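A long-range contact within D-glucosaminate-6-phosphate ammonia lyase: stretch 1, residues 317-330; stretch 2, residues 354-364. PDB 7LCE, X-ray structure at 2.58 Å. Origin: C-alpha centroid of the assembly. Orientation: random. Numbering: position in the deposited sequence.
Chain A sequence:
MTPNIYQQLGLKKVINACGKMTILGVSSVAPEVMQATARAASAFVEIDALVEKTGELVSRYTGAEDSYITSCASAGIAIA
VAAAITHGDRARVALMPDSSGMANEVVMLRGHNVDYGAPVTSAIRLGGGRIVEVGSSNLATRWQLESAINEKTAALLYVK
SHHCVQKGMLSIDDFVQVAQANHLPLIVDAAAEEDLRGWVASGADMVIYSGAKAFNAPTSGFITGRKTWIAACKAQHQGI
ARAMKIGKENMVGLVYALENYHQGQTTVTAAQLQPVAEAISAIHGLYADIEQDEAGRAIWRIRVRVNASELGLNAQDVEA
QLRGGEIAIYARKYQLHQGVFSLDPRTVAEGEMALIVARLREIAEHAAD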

# COMPACT_ATOMS: atom_id res chain seq x y z
N ASP A 317 -17.04 -57.64 -7.61
CA ASP A 317 -17.08 -58.12 -8.99
C ASP A 317 -18.51 -58.18 -9.51
O ASP A 317 -18.77 -57.89 -10.69
CB ASP A 317 -16.42 -59.49 -9.08
CG ASP A 317 -14.93 -59.45 -8.74
OD1 ASP A 317 -14.39 -58.34 -8.57
OD2 ASP A 317 -14.31 -60.53 -8.64
N VAL A 318 -19.46 -58.54 -8.65
CA VAL A 318 -20.86 -58.62 -9.07
C VAL A 318 -21.41 -57.22 -9.33
O VAL A 318 -22.09 -56.99 -10.34
CB VAL A 318 -21.70 -59.36 -8.01
CG1 VAL A 318 -23.16 -59.37 -8.41
CG2 VAL A 318 -21.18 -60.78 -7.83
N GLU A 319 -21.13 -56.27 -8.44
CA GLU A 319 -21.64 -54.92 -8.62
C GLU A 319 -21.08 -54.29 -9.89
O GLU A 319 -21.79 -53.56 -10.59
CB GLU A 319 -21.31 -54.06 -7.40
CG GLU A 319 -22.18 -52.81 -7.25
CD GLU A 319 -21.68 -51.64 -8.07
OE1 GLU A 319 -20.49 -51.63 -8.45
OE2 GLU A 319 -22.48 -50.72 -8.35
N ALA A 320 -19.81 -54.56 -10.19
CA ALA A 320 -19.20 -54.00 -11.39
C ALA A 320 -19.86 -54.55 -12.65
O ALA A 320 -20.10 -53.80 -13.61
CB ALA A 320 -17.70 -54.29 -11.40
N GLN A 321 -20.15 -55.85 -12.68
CA GLN A 321 -20.81 -56.42 -13.85
C GLN A 321 -22.26 -55.97 -13.97
O GLN A 321 -22.82 -56.01 -15.08
CB GLN A 321 -20.73 -57.94 -13.82
CG GLN A 321 -19.31 -58.47 -14.00
CD GLN A 321 -19.26 -59.96 -14.22
OE1 GLN A 321 -20.26 -60.59 -14.56
NE2 GLN A 321 -18.08 -60.55 -14.03
N LEU A 322 -22.89 -55.56 -12.87
CA LEU A 322 -24.22 -54.97 -12.96
C LEU A 322 -24.18 -53.63 -13.69
O LEU A 322 -25.03 -53.35 -14.54
CB LEU A 322 -24.82 -54.81 -11.57
CG LEU A 322 -25.29 -56.10 -10.91
CD1 LEU A 322 -25.64 -55.86 -9.45
CD2 LEU A 322 -26.48 -56.67 -11.66
N ARG A 323 -23.20 -52.78 -13.36
CA ARG A 323 -23.09 -51.49 -14.03
C ARG A 323 -22.58 -51.63 -15.46
O ARG A 323 -23.09 -50.99 -16.38
CB ARG A 323 -22.18 -50.56 -13.24
CG ARG A 323 -22.69 -50.18 -11.87
CD ARG A 323 -21.68 -49.29 -11.17
NE ARG A 323 -20.38 -49.95 -11.06
CZ ARG A 323 -19.29 -49.38 -10.56
NH1 ARG A 323 -19.30 -48.14 -10.11
NH2 ARG A 323 -18.16 -50.08 -10.51
N GLY A 324 -21.55 -52.46 -15.65
CA GLY A 324 -20.90 -52.56 -16.95
C GLY A 324 -21.71 -53.26 -18.02
O GLY A 324 -21.41 -53.10 -19.21
N GLY A 325 -22.73 -54.02 -17.63
CA GLY A 325 -23.52 -54.76 -18.60
C GLY A 325 -24.22 -53.86 -19.59
O GLY A 325 -24.25 -52.64 -19.48
N GLU A 326 -24.81 -54.50 -20.62
CA GLU A 326 -25.53 -53.76 -21.65
C GLU A 326 -26.68 -52.96 -21.05
O GLU A 326 -27.02 -51.88 -21.54
CB GLU A 326 -26.02 -54.72 -22.73
CG GLU A 326 -26.61 -54.05 -23.96
CD GLU A 326 -27.34 -55.03 -24.86
OE1 GLU A 326 -27.41 -56.22 -24.51
OE2 GLU A 326 -27.83 -54.60 -25.92
N ILE A 327 -27.31 -53.49 -19.99
CA ILE A 327 -28.25 -52.73 -19.17
C ILE A 327 -27.49 -52.32 -17.92
O ILE A 327 -27.11 -53.16 -17.11
CB ILE A 327 -29.50 -53.56 -18.83
CG1 ILE A 327 -30.24 -53.98 -20.09
CG2 ILE A 327 -30.41 -52.76 -17.92
CD1 ILE A 327 -30.72 -52.82 -20.94
N ALA A 328 -27.25 -51.01 -17.77
CA ALA A 328 -26.48 -50.49 -16.64
C ALA A 328 -27.34 -50.52 -15.38
O ALA A 328 -28.31 -49.76 -15.26
CB ALA A 328 -26.01 -49.07 -16.94
N ILE A 329 -26.99 -51.39 -14.44
CA ILE A 329 -27.73 -51.55 -13.18
C ILE A 329 -26.86 -51.01 -12.05
O ILE A 329 -25.78 -51.55 -11.77
CB ILE A 329 -28.12 -53.01 -12.93
CG1 ILE A 329 -29.07 -53.50 -14.03
CG2 ILE A 329 -28.76 -53.16 -11.56
CD1 ILE A 329 -29.16 -55.01 -14.12
N TYR A 330 -27.34 -49.95 -11.40
CA TYR A 330 -26.61 -49.29 -10.32
C TYR A 330 -27.25 -49.67 -8.99
O TYR A 330 -28.38 -49.25 -8.69
CB TYR A 330 -26.62 -47.77 -10.52
CG TYR A 330 -25.74 -47.30 -11.65
CD1 TYR A 330 -26.20 -47.31 -12.97
CD2 TYR A 330 -24.45 -46.84 -11.41
CE1 TYR A 330 -25.39 -46.88 -14.01
CE2 TYR A 330 -23.64 -46.41 -12.45
CZ TYR A 330 -24.11 -46.43 -13.74
OH TYR A 330 -23.31 -46.00 -14.77
N ALA A 354 -37.48 -57.37 -12.45
CA ALA A 354 -37.27 -58.65 -13.12
C ALA A 354 -35.99 -58.64 -13.94
O ALA A 354 -35.32 -59.67 -14.06
CB ALA A 354 -38.47 -58.97 -14.01
N LEU A 355 -35.65 -57.48 -14.52
CA LEU A 355 -34.43 -57.39 -15.32
C LEU A 355 -33.18 -57.56 -14.46
O LEU A 355 -32.20 -58.17 -14.89
CB LEU A 355 -34.40 -56.05 -16.05
CG LEU A 355 -35.56 -55.82 -17.02
CD1 LEU A 355 -35.52 -54.42 -17.60
CD2 LEU A 355 -35.53 -56.87 -18.13
N ILE A 356 -33.21 -57.03 -13.23
CA ILE A 356 -32.05 -57.14 -12.35
C ILE A 356 -31.79 -58.60 -11.99
O ILE A 356 -30.64 -59.05 -11.95
CB ILE A 356 -32.23 -56.27 -11.09
CG1 ILE A 356 -32.39 -54.79 -11.48
CG2 ILE A 356 -31.06 -56.44 -10.15
CD1 ILE A 356 -32.56 -53.87 -10.30
N VAL A 357 -32.86 -59.36 -11.72
CA VAL A 357 -32.69 -60.77 -11.41
C VAL A 357 -32.14 -61.52 -12.62
O VAL A 357 -31.30 -62.42 -12.48
CB VAL A 357 -34.02 -61.38 -10.93
CG1 VAL A 357 -33.81 -62.80 -10.45
CG2 VAL A 357 -34.62 -60.53 -9.82
N ALA A 358 -32.58 -61.15 -13.82
CA ALA A 358 -32.08 -61.81 -15.02
C ALA A 358 -30.60 -61.53 -15.22
O ALA A 358 -29.83 -62.45 -15.56
CB ALA A 358 -32.88 -61.34 -16.24
N ARG A 359 -30.17 -60.29 -15.02
CA ARG A 359 -28.75 -59.98 -15.15
C ARG A 359 -27.94 -60.69 -14.07
O ARG A 359 -26.83 -61.17 -14.33
CB ARG A 359 -28.52 -58.47 -15.07
CG ARG A 359 -27.06 -58.06 -15.19
CD ARG A 359 -26.57 -58.20 -16.62
NE ARG A 359 -25.17 -57.83 -16.78
CZ ARG A 359 -24.19 -58.70 -16.98
NH1 ARG A 359 -24.43 -60.00 -17.09
NH2 ARG A 359 -22.94 -58.26 -17.09
N LEU A 360 -28.49 -60.78 -12.85
CA LEU A 360 -27.82 -61.53 -11.80
C LEU A 360 -27.72 -63.00 -12.16
O LEU A 360 -26.70 -63.65 -11.91
CB LEU A 360 -28.56 -61.36 -10.47
CG LEU A 360 -28.41 -60.03 -9.74
CD1 LEU A 360 -29.30 -60.00 -8.51
CD2 LEU A 360 -26.96 -59.79 -9.37
N ARG A 361 -28.77 -63.55 -12.77
CA ARG A 361 -28.73 -64.94 -13.21
C ARG A 361 -27.71 -65.13 -14.33
O ARG A 361 -26.96 -66.11 -14.34
CB ARG A 361 -30.12 -65.39 -13.66
CG ARG A 361 -30.28 -66.89 -13.80
CD ARG A 361 -31.72 -67.26 -14.14
NE ARG A 361 -32.68 -66.83 -13.13
CZ ARG A 361 -33.56 -65.85 -13.30
NH1 ARG A 361 -33.61 -65.16 -14.43
NH2 ARG A 361 -34.42 -65.57 -12.32
N GLU A 362 -27.66 -64.18 -15.27
CA GLU A 362 -26.69 -64.27 -16.36
C GLU A 362 -25.26 -64.17 -15.84
O GLU A 362 -24.37 -64.89 -16.31
CB GLU A 362 -26.95 -63.17 -17.39
CG GLU A 362 -26.04 -63.24 -18.61
CD GLU A 362 -26.28 -62.11 -19.60
OE1 GLU A 362 -26.87 -61.09 -19.20
OE2 GLU A 362 -25.89 -62.26 -20.78
N ILE A 363 -25.02 -63.29 -14.86
CA ILE A 363 -23.69 -63.18 -14.27
C ILE A 363 -23.29 -64.48 -13.60
O ILE A 363 -22.12 -64.89 -13.64
CB ILE A 363 -23.64 -62.00 -13.28
CG1 ILE A 363 -23.71 -60.66 -14.02
CG2 ILE A 363 -22.39 -62.05 -12.42
CD1 ILE A 363 -23.99 -59.48 -13.13
N ALA A 364 -24.26 -65.17 -13.00
CA ALA A 364 -23.97 -66.45 -12.35
C ALA A 364 -23.62 -67.52 -13.37
O ALA A 364 -22.70 -68.32 -13.14
CB ALA A 364 -25.17 -66.89 -11.51

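The contact sets helix 354-364 against a helix-turn-strand unit, burying 498 Å² in total. The two helix axes approach to 10.3 Å with 121° between their N-to-C directions, and the strand axis passes the same helix at 10.1 Å.

Arg-359 contributes the largest area, 85 Å². Its CA-to-CB bond points toward stretch 1, and the chain follows a t, p, t course with chi4 at 107°. The bend at chi2 (74°) is its one departure from an extended path through chi3, and the chain brings Arg-359 NH2 to 3.0 Å from Gln-321 O. The N-H...O angle of 126° makes this a weak hydrogen bond. Gln-321 O also receives a weak bond from Gly-325 N (3.2 Å), so the last turn of the helix shares this acceptor with the arginine. Within its own helix, Arg-359 NH1 forms a salt bridge with Glu-362 OE1 at 3.4 Å. The aliphatic part packs as well: Arg-359 CG lies 3.8 Å from Leu-322 CD2, and Arg-359 CB 3.6 Å from Ile-329 CD1.

Gly-325, the first residue to leave helical phi/psi (-62/171), lies beside this side chain, its CA 3.9 Å from Arg-359 NH2. An ideal CB here would sit 2.5 Å from Arg-359 NE, a clash, so the observed arginine conformation uses space that glycine leaves free.

The leucines and isoleucines of the apolar packing, Leu-322, Ile-329, Ile-356, Leu-360 and Ile-363, are all m,t. Leu-322 and Leu-360 both start sideways at CB, yet their ends come nearer the opposing stretch; Leu-322 CD2 reaches Leu-360 CD2 at 3.9 Å and Ile-363 CD1 at 4.0 Å. Val-318, chi1 t, places CG1 3.9 Å from Leu-360 CD2. On the strand, Ile-329 points toward the helix, with CG2 4.0 Å from Ile-356 CG1.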